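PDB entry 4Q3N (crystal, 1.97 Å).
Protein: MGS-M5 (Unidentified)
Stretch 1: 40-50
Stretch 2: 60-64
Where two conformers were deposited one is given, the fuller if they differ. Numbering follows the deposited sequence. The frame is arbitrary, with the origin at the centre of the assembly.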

# COMPACT_ATOMS: atom_id res chain seq x y z
N LYS A 40 25.25 -18.78 3.37
CA LYS A 40 23.81 -18.87 3.54
C LYS A 40 23.18 -17.46 3.49
O LYS A 40 22.19 -17.22 2.76
CB LYS A 40 23.51 -19.59 4.86
CG LYS A 40 22.16 -19.33 5.48
CD LYS A 40 21.10 -20.29 5.05
CE LYS A 40 20.03 -20.43 6.14
NZ LYS A 40 18.72 -19.79 5.74
N ALA A 41 23.75 -16.50 4.21
CA ALA A 41 23.21 -15.15 4.17
C ALA A 41 23.24 -14.57 2.75
O ALA A 41 22.32 -13.85 2.34
CB ALA A 41 23.97 -14.23 5.14
N GLU A 42 24.32 -14.84 2.02
CA GLU A 42 24.42 -14.42 0.63
C GLU A 42 23.32 -15.04 -0.25
O GLU A 42 22.78 -14.36 -1.12
CB GLU A 42 25.82 -14.80 0.06
CG GLU A 42 26.86 -13.91 0.70
CD GLU A 42 28.29 -14.27 0.35
OE1 GLU A 42 29.18 -13.42 0.59
OE2 GLU A 42 28.52 -15.38 -0.15
N GLY A 43 23.04 -16.33 -0.04
CA GLY A 43 21.95 -17.00 -0.77
C GLY A 43 20.61 -16.39 -0.45
O GLY A 43 19.76 -16.22 -1.34
N GLU A 44 20.40 -16.04 0.81
CA GLU A 44 19.13 -15.46 1.22
C GLU A 44 18.99 -14.07 0.60
O GLU A 44 17.92 -13.69 0.16
CB GLU A 44 19.02 -15.35 2.77
CG GLU A 44 18.92 -16.72 3.48
CD GLU A 44 17.56 -17.38 3.29
OE1 GLU A 44 16.75 -16.85 2.46
OE2 GLU A 44 17.30 -18.45 3.91
N ALA A 45 20.07 -13.31 0.58
CA ALA A 45 20.00 -11.97 -0.08
C ALA A 45 19.69 -12.12 -1.58
O ALA A 45 18.89 -11.36 -2.11
CB ALA A 45 21.32 -11.21 0.13
N MET A 46 20.32 -13.08 -2.27
CA MET A 46 19.97 -13.32 -3.69
C MET A 46 18.47 -13.58 -3.82
O MET A 46 17.78 -12.95 -4.64
CB MET A 46 20.72 -14.50 -4.27
CG MET A 46 22.21 -14.33 -4.33
SD MET A 46 22.98 -15.90 -4.70
CE MET A 46 24.73 -15.40 -4.63
N ASP A 47 17.95 -14.48 -2.99
CA ASP A 47 16.58 -14.96 -3.16
C ASP A 47 15.61 -13.79 -2.91
O ASP A 47 14.59 -13.67 -3.62
CB ASP A 47 16.30 -16.14 -2.20
CG ASP A 47 15.16 -17.06 -2.66
OD1 ASP A 47 14.73 -17.01 -3.85
OD2 ASP A 47 14.71 -17.89 -1.82
N LEU A 48 15.91 -12.95 -1.92
CA LEU A 48 15.07 -11.75 -1.69
C LEU A 48 15.20 -10.78 -2.85
O LEU A 48 14.19 -10.29 -3.32
CB LEU A 48 15.45 -11.03 -0.41
CG LEU A 48 15.13 -11.69 0.93
CD1 LEU A 48 15.59 -10.72 2.07
CD2 LEU A 48 13.64 -11.99 1.07
N ASN A 49 16.44 -10.50 -3.29
CA ASN A 49 16.65 -9.52 -4.37
C ASN A 49 15.93 -9.87 -5.65
O ASN A 49 15.44 -9.00 -6.36
CB ASN A 49 18.15 -9.34 -4.69
CG ASN A 49 18.79 -8.31 -3.77
OD1 ASN A 49 18.13 -7.32 -3.42
ND2 ASN A 49 20.05 -8.54 -3.36
N HIS A 50 15.84 -11.17 -5.93
CA HIS A 50 15.22 -11.61 -7.17
C HIS A 50 13.72 -11.35 -7.23
O HIS A 50 13.13 -11.46 -8.28
CB HIS A 50 15.52 -13.11 -7.39
CG HIS A 50 16.97 -13.36 -7.60
ND1 HIS A 50 17.53 -14.63 -7.57
CD2 HIS A 50 17.98 -12.51 -7.86
CE1 HIS A 50 18.83 -14.54 -7.80
NE2 HIS A 50 19.13 -13.26 -7.98
N SER A 60 17.58 -1.79 -1.16
CA SER A 60 18.95 -2.27 -1.21
C SER A 60 19.07 -3.42 -0.22
O SER A 60 18.83 -3.24 0.98
CB SER A 60 19.93 -1.17 -0.83
OG SER A 60 20.18 -0.31 -1.91
N ILE A 61 19.39 -4.62 -0.71
CA ILE A 61 19.49 -5.78 0.18
C ILE A 61 20.82 -6.52 -0.04
O ILE A 61 21.18 -6.79 -1.19
CB ILE A 61 18.34 -6.80 -0.06
CG1 ILE A 61 16.97 -6.10 0.01
CG2 ILE A 61 18.45 -8.02 0.95
CD1 ILE A 61 15.80 -7.11 -0.25
N LYS A 62 21.55 -6.80 1.04
CA LYS A 62 22.80 -7.55 0.88
C LYS A 62 23.11 -8.39 2.12
O LYS A 62 22.57 -8.14 3.20
CB LYS A 62 23.95 -6.59 0.61
CG LYS A 62 24.41 -5.90 1.84
CD LYS A 62 25.56 -4.91 1.54
CE LYS A 62 26.03 -4.24 2.83
NZ LYS A 62 27.37 -3.66 2.66
N ALA A 63 23.99 -9.39 1.98
CA ALA A 63 24.53 -10.07 3.16
C ALA A 63 25.65 -9.18 3.65
O ALA A 63 26.38 -8.64 2.83
CB ALA A 63 25.10 -11.54 2.80
N GLY A 64 25.85 -9.02 4.96
CA GLY A 64 26.97 -8.17 5.37
C GLY A 64 27.68 -8.69 6.60
O GLY A 64 27.57 -9.88 6.91
O HOH W 1 19.15 -4.77 -3.67

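Stretch 1 continues a helix that begins earlier in the chain, its backbone N-H groups bonding to carbonyls four residues earlier, and stretch 2 carries a strand laid alongside it in a nearly antiparallel sense, at 159°. The axes approach to 6.8 Å, a close fit for a helix on a strand, and small residues make it possible. Strand side chains alternate, so Ile-61 and Ala-63 point toward the helix while Ser-60 and Lys-62 point away, leaving the amine of Lys-62 free to bond elsewhere in the structure.

Ala-63 makes one close-packed contact. Its methyl is a small bump that sits in a shallow hollow between Ala-41 CB, 3.7 Å from Ala-63 CB, and Glu-42 CG, 3.6 Å from the same atom. The main chain floors this hollow, with Ala-41 C and Glu-42 N lying 3.6 and 3.5 Å from Ala-63 CB. One turn on, Ala-45 presents its own methyl to the strand backbone: Ala-45 CB is 3.7 Å from Ala-63 N and 3.9 Å from Lys-62 C. With nothing beyond CB, alanine lets main chain and helix come this close.

Ile-61 is the larger bump, and its branches spread over the helix surface. Ile-61 CG2 lies 4.4 Å from Ala-45 CB, and Ile-61 CD1 lies 3.9 Å from Leu-48 CB, so a branched aliphatic side chain covers the apolar surface offered by two residues.

Asn-49 adds direction to this greasy contact. Its CA-to-CB bond points sideways, but the amide end comes nearer, and Asn-49 ND2 donates to Ile-61 O at 3.0 Å with a nearly straight angle of 168°. The other end of the amide works through water: the water donates to Asn-49 OD1 at 2.8 Å and accepts from Ile-61 N at 3.0 Å. An amide carries both donor and acceptor, so one side chain serves both polar groups of the Ile-61 backbone.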